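Local coordinates for protein Stk_08120 (Sulfolobus tokodaii str. 7, PDB 2EJX) that probably serves as a fatty acid carrier, being a member of the thermoacidophile-specific DUF3211 family with a Bet v 1-like fold, at residues 9-15 with 122-127; 15-20 with 130-134; 34-38 with 59-63. Residue numbers count along the deposited sequence, not the author numbering.

Interaction 1. Residues 9-15 with 122-127; sequences KEIKTNQ and LAENID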
loop_
_atom_site.group_PDB
_atom_site.type_symbol
_atom_site.label_atom_id
_atom_site.label_comp_id
_atom_site.label_asym_id
_atom_site.label_seq_id
_atom_site.Cartn_x
_atom_site.Cartn_y
_atom_site.Cartn_z
ATOM N N LYS A 9 8.012 2.050 6.982
ATOM C CA LYS A 9 7.506 3.244 7.626
ATOM C C LYS A 9 6.605 2.810 8.754
ATOM O O LYS A 9 5.730 1.984 8.555
ATOM C CB LYS A 9 6.697 4.096 6.601
ATOM C CG LYS A 9 6.193 5.458 7.196
ATOM C CD LYS A 9 7.345 6.481 7.148
ATOM C CE LYS A 9 7.009 7.754 7.922
ATOM N NZ LYS A 9 8.248 8.608 7.893
ATOM N N GLU A 10 6.789 3.410 9.935
ATOM C CA GLU A 10 5.911 3.216 11.055
ATOM C C GLU A 10 4.870 4.289 10.948
ATOM O O GLU A 10 5.207 5.424 10.590
ATOM C CB GLU A 10 6.697 3.416 12.363
ATOM C CG GLU A 10 5.836 3.333 13.584
ATOM C CD GLU A 10 6.640 3.355 14.860
ATOM O OE1 GLU A 10 6.836 4.450 15.398
ATOM O OE2 GLU A 10 7.085 2.273 15.303
ATOM N N ILE A 11 3.611 3.917 11.198
ATOM C CA ILE A 11 2.514 4.868 11.231
ATOM C C ILE A 11 1.825 4.765 12.568
ATOM O O ILE A 11 1.443 3.662 13.004
ATOM C CB ILE A 11 1.509 4.572 10.101
ATOM C CG1 ILE A 11 2.209 4.712 8.737
ATOM C CG2 ILE A 11 0.217 5.509 10.208
ATOM C CD1 ILE A 11 1.286 4.728 7.535
ATOM N N LYS A 12 1.605 5.931 13.182
ATOM C CA LYS A 12 0.868 6.075 14.420
ATOM C C LYS A 12 -0.548 6.566 14.112
ATOM O O LYS A 12 -0.726 7.484 13.303
ATOM C CB LYS A 12 1.590 7.082 15.321
ATOM C CG LYS A 12 2.989 6.606 15.761
ATOM C CD LYS A 12 2.827 5.873 17.118
ATOM C CE LYS A 12 4.088 5.183 17.590
ATOM N NZ LYS A 12 3.747 4.200 18.700
ATOM N N THR A 13 -1.544 5.971 14.758
ATOM C CA THR A 13 -2.937 6.336 14.505
ATOM C C THR A 13 -3.780 6.336 15.774
ATOM O O THR A 13 -3.582 5.520 16.668
ATOM C CB THR A 13 -3.596 5.388 13.439
ATOM O OG1 THR A 13 -4.980 5.718 13.241
ATOM C CG2 THR A 13 -3.533 3.932 13.890
ATOM N N ASN A 14 -4.683 7.310 15.866
ATOM C CA ASN A 14 -5.741 7.326 16.860
ATOM C C ASN A 14 -7.058 6.774 16.340
ATOM O O ASN A 14 -8.087 6.835 17.035
ATOM C CB ASN A 14 -5.981 8.766 17.299
ATOM C CG ASN A 14 -4.910 9.283 18.216
ATOM O OD1 ASN A 14 -4.207 8.512 18.876
ATOM N ND2 ASN A 14 -4.828 10.604 18.322
ATOM N N GLN A 15 -7.074 6.285 15.099
ATOM C CA GLN A 15 -8.289 5.697 14.556
ATOM C C GLN A 15 -8.354 4.253 15.050
ATOM O O GLN A 15 -7.331 3.722 15.516
ATOM C CB GLN A 15 -8.281 5.750 13.008
ATOM C CG GLN A 15 -8.667 7.065 12.376
ATOM C CD GLN A 15 -10.166 7.216 12.281
ATOM O OE1 GLN A 15 -10.904 6.275 12.527
ATOM N NE2 GLN A 15 -10.620 8.406 11.942
ATOM N N LEU A 122 1.454 9.479 3.843
ATOM C CA LEU A 122 0.493 8.629 4.558
ATOM C C LEU A 122 0.685 8.730 6.079
ATOM O O LEU A 122 -0.290 8.902 6.808
ATOM C CB LEU A 122 0.623 7.168 4.072
ATOM C CG LEU A 122 -0.479 6.126 4.118
ATOM C CD1 LEU A 122 -1.717 6.530 3.311
ATOM C CD2 LEU A 122 0.172 4.829 3.540
ATOM N N ALA A 123 1.925 8.662 6.559
ATOM C CA ALA A 123 2.179 8.738 7.998
ATOM C C ALA A 123 1.702 10.066 8.590
ATOM O O ALA A 123 1.129 10.091 9.669
ATOM C CB ALA A 123 3.632 8.515 8.299
ATOM N N GLU A 124 1.952 11.166 7.880
ATOM C CA GLU A 124 1.640 12.524 8.343
ATOM C C GLU A 124 0.166 12.849 8.303
ATOM O O GLU A 124 -0.270 13.716 9.061
ATOM C CB GLU A 124 2.427 13.579 7.528
ATOM C CG GLU A 124 3.935 13.600 7.810
ATOM C CD GLU A 124 4.752 14.231 6.687
ATOM O OE1 GLU A 124 4.159 14.793 5.720
ATOM O OE2 GLU A 124 6.002 14.130 6.756
ATOM N N ASN A 125 -0.598 12.179 7.421
ATOM C CA ASN A 125 -2.013 12.460 7.201
ATOM C C ASN A 125 -2.970 11.282 7.486
ATOM O O ASN A 125 -4.134 11.307 7.115
ATOM C CB ASN A 125 -2.195 12.959 5.760
ATOM C CG ASN A 125 -1.447 14.283 5.525
ATOM O OD1 ASN A 125 -1.873 15.364 6.030
ATOM N ND2 ASN A 125 -0.315 14.204 4.822
ATOM N N ILE A 126 -2.481 10.261 8.175
ATOM C CA ILE A 126 -3.226 8.970 8.196
ATOM C C ILE A 126 -4.618 9.100 8.769
ATOM O O ILE A 126 -5.582 8.580 8.204
ATOM C CB ILE A 126 -2.424 7.847 8.970
ATOM C CG1 ILE A 126 -3.129 6.505 8.897
ATOM C CG2 ILE A 126 -2.145 8.288 10.386
ATOM C CD1 ILE A 126 -3.289 5.928 7.486
ATOM N N ASP A 127 -4.766 9.844 9.860
ATOM C CA ASP A 127 -6.089 9.846 10.501
ATOM C C ASP A 127 -7.186 10.609 9.692
ATOM O O ASP A 127 -8.365 10.196 9.723
ATOM C CB ASP A 127 -5.970 10.336 11.930
ATOM C CG ASP A 127 -5.410 9.257 12.849
ATOM O OD1 ASP A 127 -5.169 8.109 12.390
ATOM O OD2 ASP A 127 -5.277 9.539 14.051
HETATM O O HOH W 1 2.021 8.453 11.760
#

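Interaction 2. Residues 15-20 with 130-134; sequences QDIDVV and IRLER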
loop_
_atom_site.group_PDB
_atom_site.type_symbol
_atom_site.label_atom_id
_atom_site.label_comp_id
_atom_site.label_asym_id
_atom_site.label_seq_id
_atom_site.Cartn_x
_atom_site.Cartn_y
_atom_site.Cartn_z
ATOM N N GLN A 15 -7.074 6.285 15.099
ATOM C CA GLN A 15 -8.289 5.697 14.556
ATOM C C GLN A 15 -8.354 4.253 15.050
ATOM O O GLN A 15 -7.331 3.722 15.516
ATOM C CB GLN A 15 -8.281 5.750 13.008
ATOM C CG GLN A 15 -8.667 7.065 12.376
ATOM C CD GLN A 15 -10.166 7.216 12.281
ATOM O OE1 GLN A 15 -10.904 6.275 12.527
ATOM N NE2 GLN A 15 -10.620 8.406 11.942
ATOM N N ASP A 16 -9.520 3.621 14.981
ATOM C CA ASP A 16 -9.641 2.235 15.425
ATOM C C ASP A 16 -8.699 1.417 14.559
ATOM O O ASP A 16 -8.863 1.358 13.338
ATOM C CB ASP A 16 -11.076 1.714 15.286
ATOM C CG ASP A 16 -11.216 0.244 15.676
ATOM O OD1 ASP A 16 -10.634 -0.637 15.017
ATOM O OD2 ASP A 16 -11.930 -0.051 16.655
ATOM N N ILE A 17 -7.736 0.784 15.200
ATOM C CA ILE A 17 -6.665 0.108 14.473
ATOM C C ILE A 17 -7.157 -1.015 13.574
ATOM O O ILE A 17 -6.541 -1.301 12.573
ATOM C CB ILE A 17 -5.552 -0.436 15.435
ATOM C CG1 ILE A 17 -4.329 -0.903 14.624
ATOM C CG2 ILE A 17 -6.109 -1.572 16.372
ATOM C CD1 ILE A 17 -3.428 0.225 14.087
ATOM N N ASP A 18 -8.254 -1.659 13.941
ATOM C CA ASP A 18 -8.716 -2.770 13.182
ATOM C C ASP A 18 -9.419 -2.280 11.936
ATOM O O ASP A 18 -9.263 -2.842 10.856
ATOM C CB ASP A 18 -9.550 -3.715 14.073
ATOM C CG ASP A 18 -8.684 -4.365 15.161
ATOM O OD1 ASP A 18 -7.552 -4.824 14.850
ATOM O OD2 ASP A 18 -9.098 -4.362 16.333
ATOM N N VAL A 19 -10.089 -1.147 12.054
ATOM C CA VAL A 19 -10.629 -0.475 10.864
ATOM C C VAL A 19 -9.524 -0.058 9.910
ATOM O O VAL A 19 -9.651 -0.260 8.705
ATOM C CB VAL A 19 -11.546 0.725 11.290
ATOM C CG1 VAL A 19 -11.955 1.572 10.058
ATOM C CG2 VAL A 19 -12.818 0.146 11.969
ATOM N N VAL A 20 -8.463 0.522 10.443
ATOM C CA VAL A 20 -7.354 0.951 9.618
ATOM C C VAL A 20 -6.712 -0.210 8.853
ATOM O O VAL A 20 -6.425 -0.109 7.653
ATOM C CB VAL A 20 -6.323 1.694 10.463
ATOM C CG1 VAL A 20 -5.102 2.065 9.631
ATOM C CG2 VAL A 20 -6.989 3.021 11.118
ATOM N N ILE A 130 -8.061 8.297 6.685
ATOM C CA ILE A 130 -8.910 7.195 7.107
ATOM C C ILE A 130 -10.280 7.690 7.517
ATOM O O ILE A 130 -11.263 7.008 7.298
ATOM C CB ILE A 130 -8.284 6.416 8.282
ATOM C CG1 ILE A 130 -6.951 5.721 7.863
ATOM C CG2 ILE A 130 -9.352 5.424 8.936
ATOM C CD1 ILE A 130 -7.113 4.436 6.903
ATOM N N ARG A 131 -10.358 8.870 8.119
ATOM C CA ARG A 131 -11.662 9.408 8.503
ATOM C C ARG A 131 -12.559 9.556 7.264
ATOM O O ARG A 131 -13.729 9.150 7.265
ATOM C CB ARG A 131 -11.505 10.744 9.171
ATOM C CG ARG A 131 -12.801 11.287 9.721
ATOM C CD ARG A 131 -12.574 12.637 10.409
ATOM N NE ARG A 131 -12.153 13.639 9.437
ATOM C CZ ARG A 131 -12.985 14.337 8.672
ATOM N NH1 ARG A 131 -14.297 14.170 8.775
ATOM N NH2 ARG A 131 -12.498 15.200 7.798
ATOM N N LEU A 132 -11.993 10.141 6.228
ATOM C CA LEU A 132 -12.690 10.243 4.924
ATOM C C LEU A 132 -13.019 8.878 4.286
ATOM O O LEU A 132 -14.120 8.712 3.737
ATOM C CB LEU A 132 -11.849 11.119 3.966
ATOM C CG LEU A 132 -11.860 12.588 4.365
ATOM C CD1 LEU A 132 -10.874 13.360 3.461
ATOM C CD2 LEU A 132 -13.255 13.218 4.246
ATOM N N GLU A 133 -12.081 7.920 4.335
ATOM C CA GLU A 133 -12.367 6.548 3.867
ATOM C C GLU A 133 -13.553 5.947 4.613
ATOM O O GLU A 133 -14.417 5.342 4.034
ATOM C CB GLU A 133 -11.106 5.640 3.999
ATOM C CG GLU A 133 -9.997 5.983 2.973
ATOM C CD GLU A 133 -10.479 5.722 1.524
ATOM O OE1 GLU A 133 -11.353 4.858 1.275
ATOM O OE2 GLU A 133 -9.976 6.417 0.642
ATOM N N ARG A 134 -13.571 6.109 5.922
ATOM C CA ARG A 134 -14.669 5.588 6.727
ATOM C C ARG A 134 -16.045 6.171 6.391
ATOM O O ARG A 134 -17.079 5.476 6.465
ATOM C CB ARG A 134 -14.338 5.842 8.184
ATOM C CG ARG A 134 -13.252 4.894 8.652
ATOM C CD ARG A 134 -13.029 5.065 10.167
ATOM N NE ARG A 134 -14.084 4.363 10.898
ATOM C CZ ARG A 134 -14.077 4.129 12.213
ATOM N NH1 ARG A 134 -13.074 4.575 12.941
ATOM N NH2 ARG A 134 -15.082 3.450 12.796
HETATM O O HOH W 2 -11.941 5.188 15.756
#

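Interaction 3. Residues 34-38 with 59-63; sequences IFPGI and SYKVK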
loop_
_atom_site.group_PDB
_atom_site.type_symbol
_atom_site.label_atom_id
_atom_site.label_comp_id
_atom_site.label_asym_id
_atom_site.label_seq_id
_atom_site.Cartn_x
_atom_site.Cartn_y
_atom_site.Cartn_z
ATOM N N ILE A 34 0.517 4.053 -2.149
ATOM C CA ILE A 34 1.935 3.699 -1.893
ATOM C C ILE A 34 2.798 3.579 -3.139
ATOM O O ILE A 34 3.926 4.087 -3.183
ATOM C CB ILE A 34 2.039 2.417 -0.995
ATOM C CG1 ILE A 34 1.503 2.713 0.427
ATOM C CG2 ILE A 34 3.515 1.941 -0.848
ATOM C CD1 ILE A 34 1.112 1.481 1.167
ATOM N N PHE A 35 2.261 2.943 -4.187
ATOM C CA PHE A 35 3.052 2.694 -5.381
ATOM C C PHE A 35 3.321 4.001 -6.138
ATOM O O PHE A 35 2.531 4.936 -6.010
ATOM C CB PHE A 35 2.391 1.628 -6.262
ATOM C CG PHE A 35 2.777 0.223 -5.881
ATOM C CD1 PHE A 35 2.631 -0.220 -4.568
ATOM C CD2 PHE A 35 3.345 -0.632 -6.815
ATOM C CE1 PHE A 35 3.003 -1.512 -4.188
ATOM C CE2 PHE A 35 3.743 -1.936 -6.441
ATOM C CZ PHE A 35 3.551 -2.375 -5.137
ATOM N N PRO A 36 4.458 4.093 -6.881
ATOM C CA PRO A 36 4.735 5.348 -7.605
ATOM C C PRO A 36 3.776 5.647 -8.753
ATOM O O PRO A 36 3.699 4.866 -9.703
ATOM C CB PRO A 36 6.158 5.165 -8.167
ATOM C CG PRO A 36 6.679 3.892 -7.608
ATOM C CD PRO A 36 5.538 3.085 -7.056
ATOM N N GLY A 37 3.077 6.773 -8.668
ATOM C CA GLY A 37 2.377 7.359 -9.829
ATOM C C GLY A 37 1.318 6.455 -10.447
ATOM O O GLY A 37 1.204 6.385 -11.669
ATOM N N ILE A 38 0.530 5.792 -9.597
ATOM C CA ILE A 38 -0.585 4.940 -10.057
ATOM C C ILE A 38 -1.657 5.761 -10.787
ATOM O O ILE A 38 -2.165 6.745 -10.248
ATOM C CB ILE A 38 -1.208 4.118 -8.878
ATOM C CG1 ILE A 38 -0.191 3.134 -8.298
ATOM C CG2 ILE A 38 -2.521 3.396 -9.294
ATOM C CD1 ILE A 38 0.053 1.914 -9.217
ATOM N N SER A 59 6.810 3.514 -17.406
ATOM C CA SER A 59 5.483 2.954 -17.155
ATOM C C SER A 59 5.589 1.521 -16.685
ATOM O O SER A 59 6.472 0.751 -17.118
ATOM C CB SER A 59 4.649 2.987 -18.425
ATOM O OG SER A 59 4.468 4.342 -18.795
ATOM N N TYR A 60 4.663 1.120 -15.815
ATOM C CA TYR A 60 4.652 -0.249 -15.369
ATOM C C TYR A 60 3.219 -0.704 -15.155
ATOM O O TYR A 60 2.311 0.122 -14.960
ATOM C CB TYR A 60 5.481 -0.454 -14.092
ATOM C CG TYR A 60 4.943 0.292 -12.903
ATOM C CD1 TYR A 60 4.064 -0.332 -12.009
ATOM C CD2 TYR A 60 5.252 1.641 -12.703
ATOM C CE1 TYR A 60 3.540 0.350 -10.921
ATOM C CE2 TYR A 60 4.749 2.338 -11.606
ATOM C CZ TYR A 60 3.875 1.687 -10.728
ATOM O OH TYR A 60 3.357 2.350 -9.634
ATOM N N LYS A 61 3.046 -2.011 -15.264
ATOM C CA LYS A 61 1.770 -2.691 -15.009
ATOM C C LYS A 61 1.984 -3.630 -13.856
ATOM O O LYS A 61 2.851 -4.517 -13.927
ATOM C CB LYS A 61 1.348 -3.519 -16.218
ATOM C CG LYS A 61 0.652 -2.750 -17.268
ATOM C CD LYS A 61 0.478 -3.595 -18.540
ATOM C CE LYS A 61 -0.906 -4.218 -18.643
ATOM N NZ LYS A 61 -1.000 -5.507 -17.915
ATOM N N VAL A 62 1.215 -3.463 -12.789
ATOM C CA VAL A 62 1.345 -4.333 -11.641
ATOM C C VAL A 62 -0.027 -5.007 -11.381
ATOM O O VAL A 62 -1.092 -4.414 -11.647
ATOM C CB VAL A 62 1.953 -3.591 -10.396
ATOM C CG1 VAL A 62 1.107 -2.410 -10.009
ATOM C CG2 VAL A 62 2.155 -4.505 -9.208
ATOM N N LYS A 63 0.018 -6.261 -10.955
ATOM C CA LYS A 63 -1.199 -6.957 -10.499
ATOM C C LYS A 63 -0.816 -7.875 -9.343
ATOM O O LYS A 63 0.353 -8.150 -9.097
ATOM C CB LYS A 63 -1.860 -7.749 -11.651
ATOM C CG LYS A 63 -1.077 -8.989 -12.031
ATOM C CD LYS A 63 -1.607 -9.528 -13.346
ATOM C CE LYS A 63 -1.094 -10.958 -13.616
ATOM N NZ LYS A 63 0.181 -10.879 -14.314
#

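Interaction 1. Residues 9-15 with 122-127
Asp-127 grips the turn that follows strand 9-12 with both carboxylate oxygens. Thr-13 OG1 donates a short hydrogen bond to Asp-127 OD1 (2.5 Å), and the backbone N of Asn-14 donates to Asp-127 OD2 (2.9 Å). The same Thr-13 OG1 accepts from Gln-15 N (2.9 Å), an ST turn, so one hydroxyl both shapes the turn and ties it to the helix. Further back, water 1 bridges the two backbones, accepting from Lys-12 N (2.9 Å) and donating to Ala-123 O (2.8 Å). Strand 9-12 and helix segment 122-127 run nearly parallel, at 21°, their axes approaching to 7.6 Å: this is the Bet v 1-like helix-grip theme, an edge strand of the curved antiparallel sheet lying along the long helix 105-137. Ile-11 fills the interface, with CG2 against Ile-126 CG2 (3.7 Å), CG1 against Ala-123 CB (4.1 Å) and CD1 against Leu-122 CG (4.1 Å). The small Ala-123 lets the backbones close to 5.1 Å between its CA and that of Ile-11. At the margin, Lys-9 lays its CE on Ala-123 CB (3.5 Å) while its ammonium forms a salt bridge with Asp-120, one turn earlier on the helix.

Interaction 2. Residues 15-20 with 130-134
Ile-130 opens the helical segment by pointing its side chain at the start of the neighbouring helix 17-24. Ile-130 CG2 meets Val-20 CG2 at 4.0 Å and Gln-15 CG at 3.9 Å, so this methyl, on the branched CB, packs against both the helix and the turn that leads into it. Ile-23, one turn on from Val-19, also touches Ile-130. Arg-131 contributes mainly its inner part: Gln-15 NE2 lies 3.7 Å from Arg-131 CA, while the guanidinium leads away from the contact. One turn on from Ile-130, the helix returns to the interface at Arg-134, whose N bonds to Ile-130 O (2.8 Å). Arg-134 NH1 donates to Gln-15 OE1 (2.8 Å), which lies near the guanidinium plane, and also to water 2 (3.1 Å), itself weakly bound by Asp-16 N (3.0 Å). Val-19 CG1 sits over one face of the guanidinium, 3.6 Å from Arg-134 NE; that NE forms a salt bridge with the terminal carboxylate of Ile-139. The guanidinium thus links the N-terminal end of one helix to the chain's C-terminus. That helix start is a classic N-cap: Asp-16 OD1 accepts from Asp-18 N (2.8 Å) and Val-19 N (3.1 Å), and the capped short helix packs against the long C-terminal helix, a pairing found in Bet v 1-like folds.

Interaction 3. Residues 34-38 with 59-63
Tyr-60, Phe-35 and Val-62 carry most of this buried contact. The phenol of Tyr-60 reaches from strand 58-69 to the loop after helix 27-34, where its OH donates a short hydrogen bond to Pro-36 O (2.5 Å). Around Tyr-60 OH gather Phe-35 CB (3.6 Å), Pro-36 CD (3.5 Å) and Ile-38 CD1 (3.4 Å), so apolar groups enclose the single polar link. Phe-35, the first nonhelical residue, turns its side chain toward the strand: its CD2 lies 4.2 Å from Tyr-60 CE1 and its CE2 4.1 Å from Val-62 CG2. Tyr-60 and Val-62 point to the same side of the strand; the nearest CA pair, Ile-38 with Tyr-60, is 9.1 Å apart, so side chains fill the gap. This fastens the loop before edge strand 38-42 over the inner face of the Bet v 1-like sheet. Phe-35 also packs edge-to-face on Tyr-77 of strand 72-79, Pro-36 touches Tyr-114 and Val-115 of helix 105-137, and Gly-37 pairs by backbone with Lys-54 of strand 48-55.

How the interactions relate
Interactions 1 and 2 form one continuous patch, their centres about 10 Å apart: they share Gln-15, both use helix 105-137, and Thr-13 packs on Val-20. Since strand 7-12 runs on into helix 17-24, they join the beginning of the chain to its last helix, their segments alternating along the sequence. Interaction 3 closes a short loop within that span, on the opposite side of the chain's centre, with its centre about 22 Å from that of interaction 1 and 24 Å from that of interaction 2. Leu-122 nevertheless touches Ile-34, so the long helix connects the two regions. Interactions 1 and 3 reach different strands of one antiparallel sheet, completing a Bet v 1-like framework consistent with fatty acid carriage.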